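PDB 6BZN: halogenase PltM from Pseudomonas fluorescens, which halogenates phenolic substrates, accepting chloride, bromide or iodide as the halide, and is a flavoprotein that binds FAD. Local coordinates for residues A[207-212]-A[325-330]; A[211-216]-A[398-403]; A[347-352]-A[402-407]. All coordinates share one frame; numbering follows the deposited sequence.

Contact 1 of 3, residues A[207-212]-A[325-330]; sequences TTEGLA and NYRSVQ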
loop_
_atom_site.group_PDB
_atom_site.type_symbol
_atom_site.label_atom_id
_atom_site.label_comp_id
_atom_site.label_asym_id
_atom_site.label_seq_id
_atom_site.Cartn_x
_atom_site.Cartn_y
_atom_site.Cartn_z
ATOM N N THR A 207 -18.557 1.490 -5.136
ATOM C CA THR A 207 -18.837 2.377 -6.265
ATOM C C THR A 207 -17.528 2.939 -6.815
ATOM O O THR A 207 -16.518 2.938 -6.117
ATOM C CB THR A 207 -19.769 3.542 -5.850
ATOM O OG1 THR A 207 -20.096 4.335 -6.987
ATOM C CG2 THR A 207 -19.121 4.432 -4.822
ATOM N N THR A 208 -17.572 3.398 -8.064
ATOM C CA THR A 208 -16.516 4.200 -8.656
ATOM C C THR A 208 -16.914 5.673 -8.767
ATOM O O THR A 208 -16.105 6.488 -9.217
ATOM C CB THR A 208 -16.116 3.664 -10.040
ATOM O OG1 THR A 208 -17.246 3.699 -10.916
ATOM C CG2 THR A 208 -15.602 2.227 -9.929
ATOM N N GLU A 209 -18.132 6.022 -8.337
ATOM C CA GLU A 209 -18.611 7.402 -8.418
ATOM C C GLU A 209 -17.701 8.278 -7.585
ATOM O O GLU A 209 -17.331 7.903 -6.475
ATOM C CB GLU A 209 -20.052 7.519 -7.888
ATOM C CG GLU A 209 -20.740 8.867 -8.140
ATOM C CD GLU A 209 -20.333 10.011 -7.199
ATOM O OE1 GLU A 209 -20.414 11.182 -7.648
ATOM O OE2 GLU A 209 -19.941 9.782 -6.023
ATOM N N GLY A 210 -17.346 9.438 -8.118
ATOM C CA GLY A 210 -16.573 10.425 -7.378
ATOM C C GLY A 210 -15.063 10.214 -7.334
ATOM O O GLY A 210 -14.362 11.033 -6.735
ATOM N N LEU A 211 -14.544 9.150 -7.950
ATOM C CA LEU A 211 -13.096 8.895 -7.930
ATOM C C LEU A 211 -12.395 9.705 -9.003
ATOM O O LEU A 211 -12.816 9.698 -10.169
ATOM C CB LEU A 211 -12.774 7.406 -8.123
ATOM C CG LEU A 211 -13.134 6.537 -6.927
ATOM C CD1 LEU A 211 -12.942 5.073 -7.263
ATOM C CD2 LEU A 211 -12.321 6.915 -5.689
ATOM N N ALA A 212 -11.332 10.398 -8.601
ATOM C CA ALA A 212 -10.470 11.137 -9.528
ATOM C C ALA A 212 -9.506 10.249 -10.311
ATOM O O ALA A 212 -9.074 10.635 -11.388
ATOM C CB ALA A 212 -9.687 12.222 -8.791
ATOM N N ASN A 325 -9.566 0.977 -9.519
ATOM C CA ASN A 325 -9.971 1.953 -8.516
ATOM C C ASN A 325 -11.412 1.740 -8.075
ATOM O O ASN A 325 -12.282 1.583 -8.910
ATOM C CB ASN A 325 -9.860 3.385 -9.052
ATOM C CG ASN A 325 -8.906 3.500 -10.220
ATOM O OD1 ASN A 325 -9.317 3.353 -11.379
ATOM N ND2 ASN A 325 -7.624 3.718 -9.935
ATOM N N TYR A 326 -11.644 1.805 -6.773
ATOM C CA TYR A 326 -13.003 1.736 -6.223
ATOM C C TYR A 326 -12.983 2.267 -4.813
ATOM O O TYR A 326 -11.919 2.341 -4.192
ATOM C CB TYR A 326 -13.547 0.310 -6.277
ATOM C CG TYR A 326 -12.674 -0.731 -5.618
ATOM C CD1 TYR A 326 -12.806 -1.024 -4.265
ATOM C CD2 TYR A 326 -11.725 -1.419 -6.343
ATOM C CE1 TYR A 326 -11.997 -1.978 -3.649
ATOM C CE2 TYR A 326 -10.903 -2.367 -5.737
ATOM C CZ TYR A 326 -11.050 -2.648 -4.395
ATOM O OH TYR A 326 -10.233 -3.587 -3.811
ATOM N N ARG A 327 -14.151 2.671 -4.335
ATOM C CA ARG A 327 -14.336 3.089 -2.958
ATOM C C ARG A 327 -15.661 2.517 -2.469
ATOM O O ARG A 327 -16.377 1.865 -3.233
ATOM C CB ARG A 327 -14.315 4.614 -2.843
ATOM C CG ARG A 327 -15.447 5.328 -3.546
ATOM C CD ARG A 327 -15.439 6.832 -3.285
ATOM N NE ARG A 327 -16.685 7.378 -3.831
ATOM C CZ ARG A 327 -17.820 7.576 -3.159
ATOM N NH1 ARG A 327 -17.935 7.332 -1.850
ATOM N NH2 ARG A 327 -18.866 8.048 -3.817
ATOM N N SER A 328 -15.954 2.735 -1.192
ATOM C CA SER A 328 -17.218 2.293 -0.597
ATOM C C SER A 328 -17.866 3.404 0.197
ATOM O O SER A 328 -17.191 4.257 0.772
ATOM C CB SER A 328 -17.006 1.086 0.306
ATOM O OG SER A 328 -16.499 -0.029 -0.408
ATOM N N VAL A 329 -19.192 3.381 0.229
ATOM C CA VAL A 329 -19.956 4.407 0.932
ATOM C C VAL A 329 -19.987 4.170 2.456
ATOM O O VAL A 329 -20.160 5.115 3.232
ATOM C CB VAL A 329 -21.388 4.562 0.351
ATOM C CG1 VAL A 329 -21.331 4.900 -1.129
ATOM C CG2 VAL A 329 -22.233 3.313 0.555
ATOM N N GLN A 330 -19.853 2.910 2.864
ATOM C CA GLN A 330 -19.749 2.500 4.271
ATOM C C GLN A 330 -18.909 1.239 4.276
ATOM O O GLN A 330 -18.763 0.596 3.230
ATOM C CB GLN A 330 -21.111 2.137 4.867
ATOM C CG GLN A 330 -22.080 3.293 5.053
ATOM C CD GLN A 330 -23.372 2.864 5.753
ATOM O OE1 GLN A 330 -23.739 1.695 5.738
ATOM N NE2 GLN A 330 -24.057 3.817 6.364
#

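Contact 2 of 3, residues A[211-216]-A[398-403]; sequences LATDTC and QLVSCS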
loop_
_atom_site.group_PDB
_atom_site.type_symbol
_atom_site.label_atom_id
_atom_site.label_comp_id
_atom_site.label_asym_id
_atom_site.label_seq_id
_atom_site.Cartn_x
_atom_site.Cartn_y
_atom_site.Cartn_z
ATOM N N LEU A 211 -14.544 9.150 -7.950
ATOM C CA LEU A 211 -13.096 8.895 -7.930
ATOM C C LEU A 211 -12.395 9.705 -9.003
ATOM O O LEU A 211 -12.816 9.698 -10.169
ATOM C CB LEU A 211 -12.774 7.406 -8.123
ATOM C CG LEU A 211 -13.134 6.537 -6.927
ATOM C CD1 LEU A 211 -12.942 5.073 -7.263
ATOM C CD2 LEU A 211 -12.321 6.915 -5.689
ATOM N N ALA A 212 -11.332 10.398 -8.601
ATOM C CA ALA A 212 -10.470 11.137 -9.528
ATOM C C ALA A 212 -9.506 10.249 -10.311
ATOM O O ALA A 212 -9.074 10.635 -11.388
ATOM C CB ALA A 212 -9.687 12.222 -8.791
ATOM N N THR A 213 -9.149 9.081 -9.762
ATOM C CA THR A 213 -8.208 8.182 -10.394
ATOM C C THR A 213 -8.967 7.102 -11.177
ATOM O O THR A 213 -9.843 6.434 -10.624
ATOM C CB THR A 213 -7.296 7.522 -9.346
ATOM O OG1 THR A 213 -6.750 8.530 -8.484
ATOM C CG2 THR A 213 -6.162 6.789 -10.000
ATOM N N ASP A 214 -8.600 6.942 -12.447
ATOM C CA ASP A 214 -9.161 5.939 -13.352
ATOM C C ASP A 214 -7.984 5.304 -14.081
ATOM O O ASP A 214 -7.499 5.840 -15.083
ATOM C CB ASP A 214 -10.138 6.631 -14.307
ATOM C CG ASP A 214 -10.867 5.670 -15.249
ATOM O OD1 ASP A 214 -10.620 4.445 -15.265
ATOM O OD2 ASP A 214 -11.727 6.190 -15.998
ATOM N N THR A 215 -7.508 4.175 -13.551
ATOM C CA THR A 215 -6.308 3.545 -14.032
ATOM C C THR A 215 -6.463 2.054 -14.178
ATOM O O THR A 215 -7.312 1.443 -13.524
ATOM C CB THR A 215 -5.083 3.793 -13.109
ATOM O OG1 THR A 215 -5.350 3.328 -11.785
ATOM C CG2 THR A 215 -4.699 5.273 -13.074
ATOM N N CYS A 216 -5.622 1.498 -15.046
ATOM C CA CYS A 216 -5.520 0.064 -15.282
ATOM C C CYS A 216 -4.112 -0.374 -14.891
ATOM O O CYS A 216 -3.228 0.469 -14.672
ATOM C CB CYS A 216 -5.804 -0.283 -16.750
ATOM S SG CYS A 216 -4.663 0.443 -17.942
ATOM N N GLN A 398 -6.743 11.572 -3.986
ATOM C CA GLN A 398 -6.179 12.892 -4.309
ATOM C C GLN A 398 -4.678 12.790 -4.552
ATOM O O GLN A 398 -4.177 13.281 -5.574
ATOM C CB GLN A 398 -6.487 13.932 -3.226
ATOM C CG GLN A 398 -7.911 14.487 -3.259
ATOM C CD GLN A 398 -8.219 15.300 -4.515
ATOM O OE1 GLN A 398 -7.524 16.272 -4.835
ATOM N NE2 GLN A 398 -9.261 14.900 -5.244
ATOM N N LEU A 399 -3.970 12.103 -3.657
ATOM C CA LEU A 399 -2.528 11.937 -3.831
ATOM C C LEU A 399 -2.176 11.373 -5.204
ATOM O O LEU A 399 -1.315 11.922 -5.906
ATOM C CB LEU A 399 -1.947 11.048 -2.735
ATOM C CG LEU A 399 -0.493 10.592 -2.895
ATOM C CD1 LEU A 399 0.461 11.778 -2.791
ATOM C CD2 LEU A 399 -0.145 9.519 -1.884
ATOM N N VAL A 400 -2.862 10.307 -5.592
ATOM C CA VAL A 400 -2.505 9.568 -6.782
ATOM C C VAL A 400 -2.969 10.310 -8.032
ATOM O O VAL A 400 -2.198 10.445 -8.970
ATOM C CB VAL A 400 -3.038 8.114 -6.748
ATOM C CG1 VAL A 400 -2.920 7.455 -8.114
ATOM C CG2 VAL A 400 -2.273 7.308 -5.711
ATOM N N SER A 401 -4.207 10.792 -8.051
ATOM C CA SER A 401 -4.701 11.529 -9.213
ATOM C C SER A 401 -3.820 12.749 -9.499
ATOM O O SER A 401 -3.430 12.990 -10.643
ATOM C CB SER A 401 -6.168 11.939 -9.052
ATOM O OG SER A 401 -6.368 12.800 -7.940
ATOM N N CYS A 402 -3.477 13.506 -8.463
ATOM C CA CYS A 402 -2.590 14.670 -8.651
ATOM C C CYS A 402 -1.183 14.250 -9.115
ATOM O O CYS A 402 -0.562 14.959 -9.906
ATOM C CB CYS A 402 -2.539 15.520 -7.383
ATOM S SG CYS A 402 -4.136 16.300 -7.013
ATOM N N SER A 403 -0.695 13.098 -8.651
ATOM C CA SER A 403 0.586 12.577 -9.096
ATOM C C SER A 403 0.588 12.229 -10.584
ATOM O O SER A 403 1.528 12.561 -11.294
ATOM C CB SER A 403 0.982 11.343 -8.286
ATOM O OG SER A 403 1.180 11.674 -6.929
#

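Contact 3 of 3, residues A[347-352]-A[402-407]; sequences DPLFSR and CSYEAF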
loop_
_atom_site.group_PDB
_atom_site.type_symbol
_atom_site.label_atom_id
_atom_site.label_comp_id
_atom_site.label_asym_id
_atom_site.label_seq_id
_atom_site.Cartn_x
_atom_site.Cartn_y
_atom_site.Cartn_z
ATOM N N ASP A 347 -4.404 2.873 -6.322
ATOM C CA ASP A 347 -3.331 2.598 -7.274
ATOM C C ASP A 347 -2.131 2.025 -6.532
ATOM O O ASP A 347 -1.972 2.278 -5.351
ATOM C CB ASP A 347 -2.942 3.909 -7.991
ATOM C CG ASP A 347 -2.188 3.696 -9.307
ATOM O OD1 ASP A 347 -0.947 3.560 -9.240
ATOM O OD2 ASP A 347 -2.821 3.718 -10.411
ATOM N N PRO A 348 -1.287 1.243 -7.221
ATOM C CA PRO A 348 -0.032 0.843 -6.584
ATOM C C PRO A 348 0.913 2.003 -6.247
ATOM O O PRO A 348 1.805 1.836 -5.397
ATOM C CB PRO A 348 0.618 -0.077 -7.615
ATOM C CG PRO A 348 -0.104 0.192 -8.906
ATOM C CD PRO A 348 -1.500 0.538 -8.497
ATOM N N LEU A 349 0.724 3.153 -6.892
ATOM C CA LEU A 349 1.632 4.288 -6.751
ATOM C C LEU A 349 1.710 4.782 -5.319
ATOM O O LEU A 349 0.709 5.187 -4.736
ATOM C CB LEU A 349 1.210 5.447 -7.654
ATOM C CG LEU A 349 2.169 6.641 -7.645
ATOM C CD1 LEU A 349 3.480 6.273 -8.314
ATOM C CD2 LEU A 349 1.552 7.865 -8.300
ATOM N N PHE A 350 2.919 4.757 -4.773
ATOM C CA PHE A 350 3.221 5.108 -3.372
ATOM C C PHE A 350 2.857 4.043 -2.355
ATOM O O PHE A 350 3.063 4.260 -1.158
ATOM C CB PHE A 350 2.634 6.462 -2.934
ATOM C CG PHE A 350 3.159 7.630 -3.702
ATOM C CD1 PHE A 350 4.513 7.920 -3.684
ATOM C CD2 PHE A 350 2.315 8.448 -4.415
ATOM C CE1 PHE A 350 5.031 8.998 -4.374
ATOM C CE2 PHE A 350 2.821 9.533 -5.111
ATOM C CZ PHE A 350 4.178 9.810 -5.090
ATOM N N SER A 351 2.320 2.906 -2.806
ATOM C CA SER A 351 2.108 1.752 -1.960
ATOM C C SER A 351 1.320 2.085 -0.672
ATOM O O SER A 351 1.648 1.644 0.423
ATOM C CB SER A 351 3.463 1.063 -1.699
ATOM O OG SER A 351 3.256 -0.293 -1.390
ATOM N N ARG A 352 0.252 2.865 -0.829
ATOM C CA ARG A 352 -0.575 3.266 0.305
ATOM C C ARG A 352 -1.511 2.146 0.801
ATOM O O ARG A 352 -1.917 2.164 1.960
ATOM C CB ARG A 352 -1.403 4.520 -0.029
ATOM C CG ARG A 352 -0.582 5.729 -0.476
ATOM C CD ARG A 352 0.543 6.112 0.483
ATOM N NE ARG A 352 0.032 6.477 1.804
ATOM C CZ ARG A 352 0.763 6.953 2.810
ATOM N NH1 ARG A 352 2.084 7.139 2.681
ATOM N NH2 ARG A 352 0.159 7.246 3.963
ATOM N N CYS A 402 -3.477 13.506 -8.463
ATOM C CA CYS A 402 -2.590 14.670 -8.651
ATOM C C CYS A 402 -1.183 14.250 -9.115
ATOM O O CYS A 402 -0.562 14.959 -9.906
ATOM C CB CYS A 402 -2.539 15.520 -7.383
ATOM S SG CYS A 402 -4.136 16.300 -7.013
ATOM N N SER A 403 -0.695 13.098 -8.651
ATOM C CA SER A 403 0.586 12.577 -9.096
ATOM C C SER A 403 0.588 12.229 -10.584
ATOM O O SER A 403 1.528 12.561 -11.294
ATOM C CB SER A 403 0.982 11.343 -8.286
ATOM O OG SER A 403 1.180 11.674 -6.929
ATOM N N TYR A 404 -0.457 11.548 -11.045
ATOM C CA TYR A 404 -0.555 11.205 -12.464
ATOM C C TYR A 404 -0.539 12.474 -13.357
ATOM O O TYR A 404 -0.021 12.440 -14.457
ATOM C CB TYR A 404 -1.799 10.368 -12.753
ATOM C CG TYR A 404 -1.628 8.859 -12.644
ATOM C CD1 TYR A 404 -1.716 8.207 -11.421
ATOM C CD2 TYR A 404 -1.415 8.073 -13.779
ATOM C CE1 TYR A 404 -1.600 6.823 -11.334
ATOM C CE2 TYR A 404 -1.297 6.694 -13.690
ATOM C CZ TYR A 404 -1.396 6.066 -12.464
ATOM O OH TYR A 404 -1.294 4.679 -12.383
ATOM N N GLU A 405 -1.111 13.579 -12.881
ATOM C CA GLU A 405 -1.035 14.844 -13.624
ATOM C C GLU A 405 0.397 15.391 -13.598
ATOM O O GLU A 405 0.894 15.888 -14.609
ATOM C CB GLU A 405 -2.006 15.867 -13.052
ATOM C CG GLU A 405 -2.043 17.200 -13.793
ATOM C CD GLU A 405 -2.559 17.107 -15.222
ATOM O OE1 GLU A 405 -3.277 16.143 -15.577
ATOM O OE2 GLU A 405 -2.246 18.036 -15.996
ATOM N N ALA A 406 1.056 15.287 -12.447
ATOM C CA ALA A 406 2.449 15.701 -12.319
ATOM C C ALA A 406 3.426 14.878 -13.171
ATOM O O ALA A 406 4.547 15.336 -13.405
ATOM C CB ALA A 406 2.884 15.673 -10.866
ATOM N N PHE A 407 3.031 13.681 -13.615
ATOM C CA PHE A 407 3.848 12.904 -14.547
ATOM C C PHE A 407 4.128 13.612 -15.883
ATOM O O PHE A 407 4.998 13.164 -16.627
ATOM C CB PHE A 407 3.191 11.562 -14.928
ATOM C CG PHE A 407 3.059 10.531 -13.820
ATOM C CD1 PHE A 407 3.701 10.632 -12.579
ATOM C CD2 PHE A 407 2.307 9.384 -14.080
ATOM C CE1 PHE A 407 3.540 9.629 -11.610
ATOM C CE2 PHE A 407 2.159 8.386 -13.130
ATOM C CZ PHE A 407 2.764 8.508 -11.888
#

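Contact 1 of 3, residues A[207-212]-A[325-330]
N325 meets L211 just ahead of a small two-stranded antiparallel sheet, in which strand 327-328 pairs with strand 206-207. CD1 of L211 lies 3.9 Å from CB of N325. The N325 amide turns to other partners, among them the carbonyl of I346, which accepts from ND2. Next is Y326. The same L211 CD1 packs on its backbone, 3.5 Å from Y326 CA. The Y326 ring leads away from 207-212, and its OH is hydrogen-bonded to Q341 O; both residues bind FAD where the cofactor is present. R327 forms the hydrogen-bonded pair with T207. T207 N donates to R327 O at 2.9 Å, and R327 N to T207 O at 3.0 Å. CG of R327 sits between its backbone N and carbonyl carbon (chi1 65°), and the extended chain beyond it carries the guanidinium alongside T207 to the type II turn T208-L211. There NE and NH2 grip one atom side-on. E209 O lies in the guanidinium plane, 2.8 Å from NE. NH2 also makes a salt bridge to E209 OE2 at 3.0 Å, though its hydrogen bond is weak, with the flat groups 82° apart. T207 CG2 rests over one guanidinium face. A methionine here has no such donors and would probably leave E209 O and the E209 carboxylate without these partners and the turn freer to move. Last, V329 CG1 reaches T207 CG2 at 4.3 Å.

Contact 2 of 3, residues A[211-216]-A[398-403]
A212 and T213 press against one side of helix 383-406, where they meet S401 and V400. The nearest CA atoms are those of T213 and S401, 5.0 Å apart. The direct contacts are van der Waals. A212 CB touches S401 at the side chain, 3.5 Å from S401 OG. T213 CG2 meets V400 CG1 at 3.8 Å, and these two side chains cross at about a right angle. The T213 methyl lies anti to its backbone N, which sets it against V400 CG1 while OG1 turns to the serine. T213 OG1 is 3.5 Å from S401 CB. It is also 3.4 Å from S401 N, but the angle is poor and no hydrogen bond forms across the segments.

The polar bonds run through D397, one turn before S401. Its OD1 is hydrogen-bonded to T213 OG1, and its OD2 takes the backbone N of A212. One carboxylate thus holds two consecutive residues of the loop against the helix. S401 OG is hydrogen-bonded to the D397 carbonyl, back along the helix.

This is plain packing of a loop on a helix by small side chains. The loop runs into strand 215-223 of the seven-stranded mixed sheet, so the contact joins the lead-in to that strand to helix 383-406 of this flavin-dependent halogenase.

Contact 3 of 3, residues A[347-352]-A[402-407]
D347 and Y404 approach from opposite directions, the carboxylate coming to the edge of the Y404 ring. The two planes are 78° apart. Y404 OH donates to D347 OD2 at 2.7 Å, on the syn side and 27° out of the carboxylate plane. D347 OD1 faces its own loop and uses its anti lone pair to accept from L349 N at 2.9 Å. This is an Asx turn, and it runs into the type II turn P348-S351.

L349 points at the helix. Its CG lies anti to the backbone N (chi1 -176°), which carries CD2 to S403 and F407. CD2 is 3.5 Å from S403 CB and 3.8 Å from F407 CZ. CE2 of F407 sits 3.6 Å above one face of the Y404 ring, offset toward its rim. That contact probably helps to fix the tilt of the ring.

F350 comes in beside L349. Its CE2 is 3.3 Å from S403 OG, which lies in the plane of the F350 ring at its edge. S403 OG is hydrogen-bonded to L399 O and to W416 NE1, not to the ring. F350 itself stacks with W420.

All the touching residues are buried. The loop carries S351, which binds FAD where the cofactor is present. Each oxygen of the buried D347 has a further partner: OD1 takes NE1 of W257, and OD2 is bonded to T215 OG1. With four hydrogen bonds shared between its two oxygens, the carboxylate is well satisfied and probably fixed in its rotation.

How the contacts relate
From the N terminus, 207-212 comes first and 211-216 follows at once, sharing L211 and A212. Contacts 1 and 2 thus start from one stretch. Contact 1 closes first, at 325-330, and contact 2 only at 398-403, so the longer loop takes in most of the shorter. Contact 3 opens at 347-352, after contact 1 has closed. It opens within the loop of contact 2 and ends on the same stretch of helix 383-406, at 402-407, sharing C402 and S403 with it. Contacts 1 and 2 touch where N325 OD1 takes T215 N. Contacts 2 and 3 touch where V400 packs on D347. Together they tie the two-stranded sheet, strand 215-223 and the loop before helix 352-374 to helix 383-406.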